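Local atomic coordinates of porin (Acinetobacter baumannii AB307-0294, PDB entry 5DL7), a protein that probably forms a channel for small molecules across the bacterial outer membrane, as porins of the OprD family do, and binds calcium ions. Residues 327-332 with 337-342; 251-254 with 260-263; 33-38 with 43-48. All coordinates share one frame; numbering follows the deposited sequence.

Contact 1 of 3, residues 327-332 with 337-342; sequences DFKNAR and SLNGLR. With C8E ((hydroxyethyloxy)tri(ethyloxy)octane), chain G; C8E ((hydroxyethyloxy)tri(ethyloxy)octane), chain F.
The ring of Phe328 and the isobutyl group of Leu341 lie alongside each other and point the same way. Leu341 CD2 sits over one ring face in a CH-pi contact, 3.8 Å from the centroid of the Phe328 ring. From the other end of the same type II turn, Leu338 packs on the root of that side chain, with Leu338 CB 3.8 Å from Phe328 CB. Ala331 completes the apolar patch, which two detergent molecules cover: C19 of the chain G detergent lies 3.5 Å from Ala331 CB, while C7 of the chain F molecule and O15 of the chain G one approach the Phe328 ring edge. Tyr326 adds an edge-to-face ring contact from the strand before.

Backbone bonds hold these groups in place. Phe328 N donates to Leu341 O at 3.0 Å, and Leu338 N donates to Ala331 O at 3.1 Å along a nearly straight N-H (170°). Each segment also makes a tight turn, type I from Phe328 to Ala331 and type II from Leu338 to Leu341.

Further out the contact is polar. With CG anti to the backbone N (chi1 177°), the Asp327 carboxylate lies where OD1 can take the N-H of Lys329 in an Asx turn, while Asp327 OD2 meets Arg342 NH1 at 3.3 Å in a salt bridge whose hydrogen bond is weak. Ser337 OG closes an ST turn by accepting from Asn339 N. One water joins Asp327 OD1, Gly340 N and Leu341 O; a second ties Lys329 O and Ala331 O to Ser337 OG. This connection between strands 318-327 and 341-353 thus presents an apolar surface to detergent, consistent with a lipid-facing position, while carboxylate, hydroxyl and water meet several polar atoms of its turns.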
loop_
_atom_site.group_PDB
_atom_site.type_symbol
_atom_site.label_atom_id
_atom_site.label_comp_id
_atom_site.label_asym_id
_atom_site.label_seq_id
_atom_site.Cartn_x
_atom_site.Cartn_y
_atom_site.Cartn_z
ATOM N N ASP A 327 -3.892 9.708 -19.780
ATOM C CA ASP A 327 -2.482 9.534 -20.113
ATOM C C ASP A 327 -2.147 10.381 -21.334
ATOM O O ASP A 327 -2.679 10.236 -22.416
ATOM C CB ASP A 327 -2.239 8.059 -20.391
ATOM C CG ASP A 327 -0.845 7.752 -20.809
ATOM O OD1 ASP A 327 0.046 8.542 -21.197
ATOM O OD2 ASP A 327 -0.635 6.477 -20.744
ATOM N N PHE A 328 -1.222 11.260 -21.100
ATOM C CA PHE A 328 -0.851 12.277 -22.092
ATOM C C PHE A 328 0.221 11.855 -23.136
ATOM O O PHE A 328 0.817 12.697 -23.867
ATOM C CB PHE A 328 -0.317 13.539 -21.379
ATOM C CG PHE A 328 -1.296 14.386 -20.681
ATOM C CD1 PHE A 328 -1.660 14.095 -19.376
ATOM C CD2 PHE A 328 -2.001 15.422 -21.341
ATOM C CE1 PHE A 328 -2.564 14.876 -18.706
ATOM C CE2 PHE A 328 -2.955 16.224 -20.578
ATOM C CZ PHE A 328 -3.198 15.955 -19.301
ATOM N N LYS A 329 0.378 10.551 -23.341
ATOM C CA LYS A 329 1.390 9.981 -24.239
ATOM C C LYS A 329 1.330 10.547 -25.618
ATOM O O LYS A 329 2.403 10.717 -26.236
ATOM C CB LYS A 329 1.180 8.443 -24.177
ATOM C CG LYS A 329 2.144 7.680 -25.135
ATOM C CD LYS A 329 2.363 6.189 -24.750
ATOM C CE LYS A 329 1.080 5.597 -24.143
ATOM N NZ LYS A 329 -0.085 5.884 -25.069
ATOM N N ASN A 330 0.154 10.902 -26.120
ATOM C CA ASN A 330 0.001 11.391 -27.479
ATOM C C ASN A 330 -0.339 12.823 -27.558
ATOM O O ASN A 330 -0.700 13.331 -28.650
ATOM C CB ASN A 330 -1.096 10.651 -28.212
ATOM C CG ASN A 330 -0.777 9.195 -28.397
ATOM O OD1 ASN A 330 0.334 8.797 -28.798
ATOM N ND2 ASN A 330 -1.729 8.370 -28.092
ATOM N N ALA A 331 -0.089 13.589 -26.489
ATOM C CA ALA A 331 -0.532 14.974 -26.395
ATOM C C ALA A 331 0.730 15.862 -26.519
ATOM O O ALA A 331 1.870 15.348 -26.289
ATOM C CB ALA A 331 -1.272 15.214 -25.117
ATOM N N ARG A 332 0.569 17.186 -26.790
ATOM C CA ARG A 332 1.709 18.092 -26.944
ATOM C C ARG A 332 1.182 19.497 -26.558
ATOM O O ARG A 332 -0.073 19.730 -26.519
ATOM C CB ARG A 332 2.313 18.055 -28.263
ATOM C CG ARG A 332 1.296 18.487 -29.262
ATOM C CD ARG A 332 1.918 18.084 -30.556
ATOM N NE ARG A 332 1.145 18.551 -31.572
ATOM C CZ ARG A 332 1.468 19.630 -32.258
ATOM N NH1 ARG A 332 2.441 20.420 -31.770
ATOM N NH2 ARG A 332 0.701 19.996 -33.320
ATOM N N SER A 337 6.372 17.707 -26.150
ATOM C CA SER A 337 5.598 16.485 -25.921
ATOM C C SER A 337 5.237 16.312 -24.487
ATOM O O SER A 337 6.059 16.608 -23.607
ATOM C CB SER A 337 6.469 15.210 -26.254
ATOM O OG SER A 337 5.644 14.100 -25.938
ATOM N N LEU A 338 4.027 15.929 -24.187
ATOM C CA LEU A 338 3.593 15.657 -22.896
ATOM C C LEU A 338 3.679 14.179 -22.526
ATOM O O LEU A 338 3.156 13.753 -21.487
ATOM C CB LEU A 338 2.194 16.195 -22.578
ATOM C CG LEU A 338 2.039 17.741 -22.821
ATOM C CD1 LEU A 338 0.595 18.114 -22.565
ATOM C CD2 LEU A 338 2.843 18.469 -21.753
ATOM N N ASN A 339 4.329 13.408 -23.363
ATOM C CA ASN A 339 4.496 12.008 -22.973
ATOM C C ASN A 339 5.302 11.905 -21.659
ATOM O O ASN A 339 6.338 12.587 -21.447
ATOM C CB ASN A 339 5.180 11.292 -24.174
ATOM C CG ASN A 339 5.340 9.798 -23.915
ATOM O OD1 ASN A 339 4.532 9.202 -23.299
ATOM N ND2 ASN A 339 6.548 9.279 -24.264
ATOM N N GLY A 340 4.759 11.039 -20.798
ATOM C CA GLY A 340 5.154 10.787 -19.402
ATOM C C GLY A 340 4.345 11.548 -18.394
ATOM O O GLY A 340 4.370 11.231 -17.234
ATOM N N LEU A 341 3.393 12.433 -18.899
ATOM C CA LEU A 341 2.385 13.061 -17.973
ATOM C C LEU A 341 1.163 12.227 -17.871
ATOM O O LEU A 341 0.709 11.644 -18.846
ATOM C CB LEU A 341 2.022 14.482 -18.527
ATOM C CG LEU A 341 1.191 15.350 -17.578
ATOM C CD1 LEU A 341 2.111 15.797 -16.424
ATOM C CD2 LEU A 341 0.792 16.622 -18.379
ATOM N N ARG A 342 0.642 12.141 -16.646
ATOM C CA ARG A 342 -0.590 11.465 -16.254
ATOM C C ARG A 342 -1.348 12.327 -15.245
ATOM O O ARG A 342 -0.714 12.960 -14.388
ATOM C CB ARG A 342 -0.387 10.087 -15.595
ATOM C CG ARG A 342 0.130 9.080 -16.604
ATOM C CD ARG A 342 0.334 7.672 -15.956
ATOM N NE ARG A 342 0.461 6.776 -17.132
ATOM C CZ ARG A 342 0.337 5.505 -17.027
ATOM N NH1 ARG A 342 0.401 4.739 -18.126
ATOM N NH2 ARG A 342 0.250 5.009 -15.784
HETATM C C1 C8E G . -11.262 20.305 -12.330
HETATM C C2 C8E G . -12.146 19.575 -13.359
HETATM C C3 C8E G . -12.021 18.019 -13.629
HETATM C C4 C8E G . -11.055 17.630 -14.764
HETATM C C5 C8E G . -11.589 18.130 -16.117
HETATM C C6 C8E G . -10.625 18.030 -17.326
HETATM C C7 C8E G . -11.362 18.469 -18.599
HETATM C C8 C8E G . -10.460 18.740 -19.759
HETATM O O9 C8E G . -9.485 19.662 -19.364
HETATM C C10 C8E G . -8.461 19.742 -20.334
HETATM C C11 C8E G . -7.497 20.718 -19.748
HETATM O O12 C8E G . -6.255 20.637 -20.508
HETATM C C13 C8E G . -5.175 19.711 -20.259
HETATM C C14 C8E G . -3.972 20.177 -21.138
HETATM O O15 C8E G . -4.110 19.464 -22.384
HETATM C C16 C8E G . -2.981 19.633 -23.248
HETATM C C17 C8E G . -3.154 18.664 -24.421
HETATM O O18 C8E G . -4.132 17.576 -24.463
HETATM C C19 C8E G . -4.154 17.106 -25.849
HETATM C C20 C8E G . -5.193 16.106 -26.260
HETATM O O21 C8E G . -4.936 15.703 -27.625
HETATM C C1 C8E F . 0.402 20.730 -18.361
HETATM C C2 C8E F . -1.019 20.166 -18.390
HETATM C C3 C8E F . -1.549 19.660 -17.024
HETATM C C4 C8E F . -3.019 19.262 -17.213
HETATM C C5 C8E F . -3.760 18.715 -16.018
HETATM C C6 C8E F . -5.245 18.721 -16.128
HETATM C C7 C8E F . -5.686 17.663 -17.037
HETATM C C8 C8E F . -7.119 17.578 -17.009
HETATM O O9 C8E F . -6.923 16.619 -18.019
HETATM C C10 C8E F . -7.714 15.919 -18.960
HETATM C C11 C8E F . -6.959 16.273 -20.179
HETATM O O12 C8E F . -7.308 15.693 -21.463
HETATM C C13 C8E F . -7.968 16.545 -22.478
HETATM C C14 C8E F . -7.701 16.085 -23.919
HETATM O O15 C8E F . -8.881 15.680 -24.705
HETATM C C16 C8E F . -8.565 14.892 -25.878
HETATM C C17 C8E F . -9.816 14.255 -26.544
HETATM O O18 C8E F . -10.087 12.829 -26.553
HETATM C C19 C8E F . -9.096 11.931 -27.151
HETATM C C20 C8E F . -7.659 12.237 -26.662
HETATM O O21 C8E F . -6.648 11.244 -26.483
HETATM O O HOH W 1 2.100 9.844 -20.356
HETATM O O HOH W 2 3.251 13.204 -27.094
#

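Contact 2 of 3, residues 251-254 with 260-263; sequences SEET and GEVD. With CA (calcium ion), chain B; C8E ((hydroxyethyloxy)tri(ethyloxy)octane), chain L.
Glu253 and Glu261 reach across the contact to one calcium ion, and each carboxylate binds it with both oxygens. Glu253 OE2 lies 2.5 Å from the calcium and Glu261 OE2 2.4 Å. The two carboxylate planes are turned 53° apart, and Glu253 OE2 comes within 3.0 Å of Glu261 OE1, a spacing of like charges that the shared cation probably makes tolerable.

The close-fitting part lies behind the metal. Val262 points at the strand 240-253: its CG1 meets Ser251 CB at 4.0 Å and its CG2 meets Glu253 CB, while Phe189 and Pro294 from loops also touch this valine. The backbones approach near here, Glu252 CA making a CA-H...O contact with Val262 O, whereas the bond from Glu253 N to that oxygen is weak. A straighter bond runs the other way: Val262 N donates to Glu253 OE2 at 3.2 Å (170°), meeting the oxygen from above the carboxylate plane. Glu253 can turn back to this N-H because CG sits between its own nitrogen and carbonyl carbon (chi1 77°) and the chain bends once more about CB-CG.

The other side of the ion is watery. Four waters complete eight ligands; one donates to Glu252 OE1 and another to Val262 O, so a second shell reaches the backbone. To one side of the ion, Asp263 OD2 accepts a hydrogen bond from O21 of the detergent, 2.6 Å away, and another from the backbone N of Ser290, while Asp263 OD1 pairs with Arg265.

With two carboxylates supplying half the ligands and water the rest, the calcium probably offsets the clustered negative charge where the loop between strands 240-253 and 263-275 returns to the barrel.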
loop_
_atom_site.group_PDB
_atom_site.type_symbol
_atom_site.label_atom_id
_atom_site.label_comp_id
_atom_site.label_asym_id
_atom_site.label_seq_id
_atom_site.Cartn_x
_atom_site.Cartn_y
_atom_site.Cartn_z
ATOM N N SER A 251 -13.071 -12.580 7.043
ATOM C CA SER A 251 -12.181 -12.546 8.228
ATOM C C SER A 251 -12.927 -12.966 9.464
ATOM O O SER A 251 -14.113 -12.606 9.659
ATOM C CB SER A 251 -11.567 -11.155 8.464
ATOM O OG SER A 251 -10.947 -10.596 7.294
ATOM N N GLU A 252 -12.244 -13.707 10.311
ATOM C CA GLU A 252 -12.797 -14.237 11.593
ATOM C C GLU A 252 -11.695 -14.264 12.605
ATOM O O GLU A 252 -10.550 -14.509 12.292
ATOM C CB GLU A 252 -13.445 -15.622 11.364
ATOM C CG GLU A 252 -13.902 -16.352 12.479
ATOM C CD GLU A 252 -14.531 -17.815 12.173
ATOM O OE1 GLU A 252 -15.254 -18.288 13.028
ATOM O OE2 GLU A 252 -14.380 -18.291 11.106
ATOM N N GLU A 253 -12.048 -14.153 13.885
ATOM C CA GLU A 253 -10.998 -14.224 14.898
ATOM C C GLU A 253 -10.523 -15.662 15.052
ATOM O O GLU A 253 -11.238 -16.627 14.670
ATOM C CB GLU A 253 -11.412 -13.606 16.247
ATOM C CG GLU A 253 -12.328 -14.479 17.098
ATOM C CD GLU A 253 -13.722 -14.632 16.572
ATOM O OE1 GLU A 253 -14.498 -15.432 17.159
ATOM O OE2 GLU A 253 -14.268 -13.872 15.732
ATOM N N THR A 254 -9.363 -15.863 15.651
ATOM C CA THR A 254 -8.873 -17.250 15.888
ATOM C C THR A 254 -8.045 -17.304 17.171
ATOM O O THR A 254 -7.586 -16.248 17.645
ATOM C CB THR A 254 -8.049 -17.578 14.575
ATOM O OG1 THR A 254 -7.681 -18.927 14.628
ATOM C CG2 THR A 254 -6.716 -16.811 14.535
ATOM N N GLY A 260 -10.104 -9.333 20.150
ATOM C CA GLY A 260 -11.524 -9.674 20.355
ATOM C C GLY A 260 -12.206 -10.266 19.143
ATOM O O GLY A 260 -11.536 -10.797 18.224
ATOM N N GLU A 261 -13.512 -10.108 19.076
ATOM C CA GLU A 261 -14.304 -10.514 17.924
ATOM C C GLU A 261 -13.837 -9.893 16.650
ATOM O O GLU A 261 -13.580 -8.707 16.559
ATOM C CB GLU A 261 -15.734 -10.264 18.188
ATOM C CG GLU A 261 -16.742 -10.660 17.123
ATOM C CD GLU A 261 -16.792 -12.197 16.894
ATOM O OE1 GLU A 261 -16.317 -13.000 17.703
ATOM O OE2 GLU A 261 -17.548 -12.557 15.886
ATOM N N VAL A 262 -13.750 -10.731 15.595
ATOM C CA VAL A 262 -13.482 -10.259 14.252
ATOM C C VAL A 262 -14.500 -10.959 13.376
ATOM O O VAL A 262 -14.581 -12.172 13.374
ATOM C CB VAL A 262 -12.029 -10.636 13.787
ATOM C CG1 VAL A 262 -11.808 -10.235 12.318
ATOM C CG2 VAL A 262 -10.977 -10.051 14.698
ATOM N N ASP A 263 -15.230 -10.226 12.639
ATOM C CA ASP A 263 -16.405 -10.777 11.844
ATOM C C ASP A 263 -16.691 -9.833 10.677
ATOM O O ASP A 263 -17.367 -8.861 10.817
ATOM C CB ASP A 263 -17.632 -10.989 12.785
ATOM C CG ASP A 263 -18.809 -11.429 11.978
ATOM O OD1 ASP A 263 -18.612 -12.529 11.357
ATOM O OD2 ASP A 263 -19.941 -10.912 11.950
HETATM CA CA CA B . -16.614 -14.806 15.971
HETATM C C11 C8E L . -22.433 -13.289 4.335
HETATM O O12 C8E L . -21.777 -11.938 4.409
HETATM C C13 C8E L . -22.520 -10.967 3.714
HETATM C C14 C8E L . -23.782 -10.674 4.530
HETATM O O15 C8E L . -23.522 -10.492 5.981
HETATM C C16 C8E L . -24.694 -9.899 6.504
HETATM C C17 C8E L . -24.419 -9.547 7.942
HETATM O O18 C8E L . -24.211 -10.783 8.632
HETATM C C19 C8E L . -24.020 -10.540 10.048
HETATM C C20 C8E L . -23.350 -11.716 10.711
HETATM O O21 C8E L . -21.889 -11.764 10.526
HETATM O O HOH W 3 -16.309 -17.015 15.142
HETATM O O HOH W 4 -16.302 -14.277 13.650
HETATM O O HOH W 5 -18.951 -15.245 15.333
HETATM O O HOH W 6 -17.667 -15.913 17.844
#

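Contact 3 of 3, residues 33-38 with 43-48; sequences DRDYKK and YTAARD. With CA (calcium ion), chain D.
A calcium site stands at the end of the beta hairpin formed by strands 22-36 and 46-58, where Asp35 and Thr44 both reach the ion from the two sides of the hairpin. Asp35 OD1 binds the ion at 2.2 Å. Thr44 grips it twice, through its carbonyl O at 2.4 Å and through OG1, which lies anti to the backbone nitrogen (chi1 -164°). Tyr36 O, a water and Asp39 from the intervening turn complete the shell. Shared binding of the metal probably allows Asp35 OD1 and Thr44 O, both acceptors, to stand only 3.1 Å apart.

Beyond the site the two strands run antiparallel, as neighbouring staves of the porin barrel do. Arg34 and Ala46 form a hydrogen-bonded pair: Arg34 N donates to Ala46 O at 2.7 Å, and Ala46 N returns the bond to Arg34 O. Next to it, Asp33 and Arg47 are a non-hydrogen-bonded pair joined instead through their side chains. Arg47 bends at chi3 (-68°) and presents NE and NH2 side-on to a single oxygen, Asp33 OD1, at 2.9 Å from NE and 3.0 Å from NH2. Both nitrogens come from the same face of the carboxylate, whose plane is 75° from that of the guanidinium, while the oxygen lies at the guanidinium edge. Tyr88 makes a cation-pi contact with the same arginine.

On the Arg34 and Ala46 side, the Tyr36 ring leans across the second segment, its OH 3.5 Å from Ala46 CB and its CD2 3.5 Å from Ala45 N. Arg34 turns its own guanidinium elsewhere, to a salt bridge with Glu408 on strand 406-418.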
loop_
_atom_site.group_PDB
_atom_site.type_symbol
_atom_site.label_atom_id
_atom_site.label_comp_id
_atom_site.label_asym_id
_atom_site.label_seq_id
_atom_site.Cartn_x
_atom_site.Cartn_y
_atom_site.Cartn_z
ATOM N N ASP A 33 2.164 16.604 3.920
ATOM C CA ASP A 33 1.474 17.586 4.833
ATOM C C ASP A 33 0.033 17.155 4.905
ATOM O O ASP A 33 -0.733 17.461 3.965
ATOM C CB ASP A 33 1.551 18.934 4.166
ATOM C CG ASP A 33 0.729 20.072 4.975
ATOM O OD1 ASP A 33 0.753 19.950 6.240
ATOM O OD2 ASP A 33 0.101 21.000 4.294
ATOM N N ARG A 34 -0.428 16.660 6.040
ATOM C CA ARG A 34 -1.847 16.377 6.229
ATOM C C ARG A 34 -2.304 17.514 7.258
ATOM O O ARG A 34 -2.074 17.456 8.431
ATOM C CB ARG A 34 -2.036 15.010 6.784
ATOM C CG ARG A 34 -3.472 14.634 7.139
ATOM C CD ARG A 34 -3.671 13.281 7.681
ATOM N NE ARG A 34 -3.437 12.277 6.596
ATOM C CZ ARG A 34 -3.084 11.030 6.757
ATOM N NH1 ARG A 34 -3.052 10.450 7.931
ATOM N NH2 ARG A 34 -3.036 10.185 5.703
ATOM N N ASP A 35 -2.909 18.527 6.710
ATOM C CA ASP A 35 -3.247 19.737 7.503
ATOM C C ASP A 35 -4.625 19.574 7.947
ATOM O O ASP A 35 -5.648 19.778 7.242
ATOM C CB ASP A 35 -3.069 20.936 6.649
ATOM C CG ASP A 35 -3.264 22.216 7.462
ATOM O OD1 ASP A 35 -3.921 22.171 8.512
ATOM O OD2 ASP A 35 -2.728 23.195 6.873
ATOM N N TYR A 36 -4.746 19.245 9.242
ATOM C CA TYR A 36 -6.044 19.026 9.891
ATOM C C TYR A 36 -6.889 20.242 9.864
ATOM O O TYR A 36 -6.408 21.359 10.178
ATOM C CB TYR A 36 -5.851 18.593 11.336
ATOM C CG TYR A 36 -4.962 17.481 11.526
ATOM C CD1 TYR A 36 -5.174 16.237 10.943
ATOM C CD2 TYR A 36 -3.781 17.619 12.360
ATOM C CE1 TYR A 36 -4.349 15.117 11.177
ATOM C CE2 TYR A 36 -2.949 16.572 12.582
ATOM C CZ TYR A 36 -3.213 15.281 11.958
ATOM O OH TYR A 36 -2.347 14.295 12.257
ATOM N N LYS A 37 -8.176 20.110 9.534
ATOM C CA LYS A 37 -9.111 21.244 9.534
ATOM C C LYS A 37 -9.399 21.812 10.930
ATOM O O LYS A 37 -9.523 23.051 11.023
ATOM C CB LYS A 37 -10.381 20.961 8.775
ATOM C CG LYS A 37 -9.946 20.711 7.315
ATOM C CD LYS A 37 -10.865 21.093 6.133
ATOM C CE LYS A 37 -11.870 20.022 5.739
ATOM N NZ LYS A 37 -13.085 20.862 5.271
ATOM N N LYS A 38 -9.508 20.967 11.945
ATOM C CA LYS A 38 -9.937 21.354 13.278
ATOM C C LYS A 38 -8.824 21.231 14.296
ATOM O O LYS A 38 -9.132 21.153 15.471
ATOM C CB LYS A 38 -11.107 20.499 13.669
ATOM C CG LYS A 38 -12.356 20.843 12.788
ATOM C CD LYS A 38 -13.592 20.115 13.298
ATOM C CE LYS A 38 -13.548 18.546 13.082
ATOM N NZ LYS A 38 -14.229 17.644 14.158
ATOM N N TYR A 43 -1.732 19.469 17.688
ATOM C CA TYR A 43 -1.050 19.519 16.406
ATOM C C TYR A 43 -1.942 20.190 15.381
ATOM O O TYR A 43 -3.172 19.976 15.413
ATOM C CB TYR A 43 -0.728 18.075 15.894
ATOM C CG TYR A 43 0.331 17.409 16.751
ATOM C CD1 TYR A 43 1.521 18.054 16.985
ATOM C CD2 TYR A 43 0.095 16.188 17.381
ATOM C CE1 TYR A 43 2.459 17.523 17.851
ATOM C CE2 TYR A 43 1.026 15.621 18.256
ATOM C CZ TYR A 43 2.205 16.310 18.465
ATOM O OH TYR A 43 3.146 15.854 19.349
ATOM N N THR A 44 -1.328 21.030 14.530
ATOM C CA THR A 44 -2.052 21.639 13.420
ATOM C C THR A 44 -2.060 20.844 12.138
ATOM O O THR A 44 -2.907 21.114 11.271
ATOM C CB THR A 44 -1.600 22.998 13.095
ATOM O OG1 THR A 44 -2.680 23.591 12.257
ATOM C CG2 THR A 44 -0.288 23.029 12.540
ATOM N N ALA A 45 -1.132 19.903 12.067
ATOM C CA ALA A 45 -0.910 19.113 10.838
ATOM C C ALA A 45 0.043 17.978 11.181
ATOM O O ALA A 45 0.722 18.048 12.237
ATOM C CB ALA A 45 -0.301 19.981 9.731
ATOM N N ALA A 46 -0.033 16.885 10.399
ATOM C CA ALA A 46 1.018 15.840 10.354
ATOM C C ALA A 46 1.911 16.241 9.197
ATOM O O ALA A 46 1.390 16.431 8.052
ATOM C CB ALA A 46 0.465 14.464 10.111
ATOM N N ARG A 47 3.231 16.368 9.407
ATOM C CA ARG A 47 4.040 16.979 8.338
ATOM C C ARG A 47 5.471 16.523 8.482
ATOM O O ARG A 47 5.943 16.390 9.600
ATOM C CB ARG A 47 4.075 18.500 8.449
ATOM C CG ARG A 47 4.669 19.324 7.332
ATOM C CD ARG A 47 4.511 20.851 7.560
ATOM N NE ARG A 47 3.130 21.172 7.451
ATOM C CZ ARG A 47 2.552 22.403 7.655
ATOM N NH1 ARG A 47 3.277 23.374 8.116
ATOM N NH2 ARG A 47 1.267 22.574 7.535
ATOM N N ASP A 48 6.119 16.307 7.335
ATOM C CA ASP A 48 7.590 16.075 7.345
ATOM C C ASP A 48 8.077 16.301 5.904
ATOM O O ASP A 48 7.338 16.310 4.933
ATOM C CB ASP A 48 7.991 14.644 7.764
ATOM C CG ASP A 48 8.053 14.378 9.210
ATOM O OD1 ASP A 48 8.816 15.008 9.974
ATOM O OD2 ASP A 48 7.247 13.419 9.713
HETATM CA CA CA D . -4.515 22.763 10.560
HETATM O O HOH W 7 -5.770 24.106 9.211
#

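Followed from the N terminus, the chain makes the three contacts in series, and none nests within or crosses another. Contact 3 comes first and closes the turn between strands 22-36 and 46-58. Contact 2 follows, where the loop after strand 240-253 returns to strand 263-275. Contact 1 comes last and joins the end of strand 318-327 to the start of strand 341-353 around a short two-stranded excursion. Each therefore ties together strands that are neighbours in the barrel wall. Contacts 1 and 2 lie on opposite sides of the chain's centre, their own centres 47 Å apart. The centre of contact 3 is about 33 Å from the centre of each of the others.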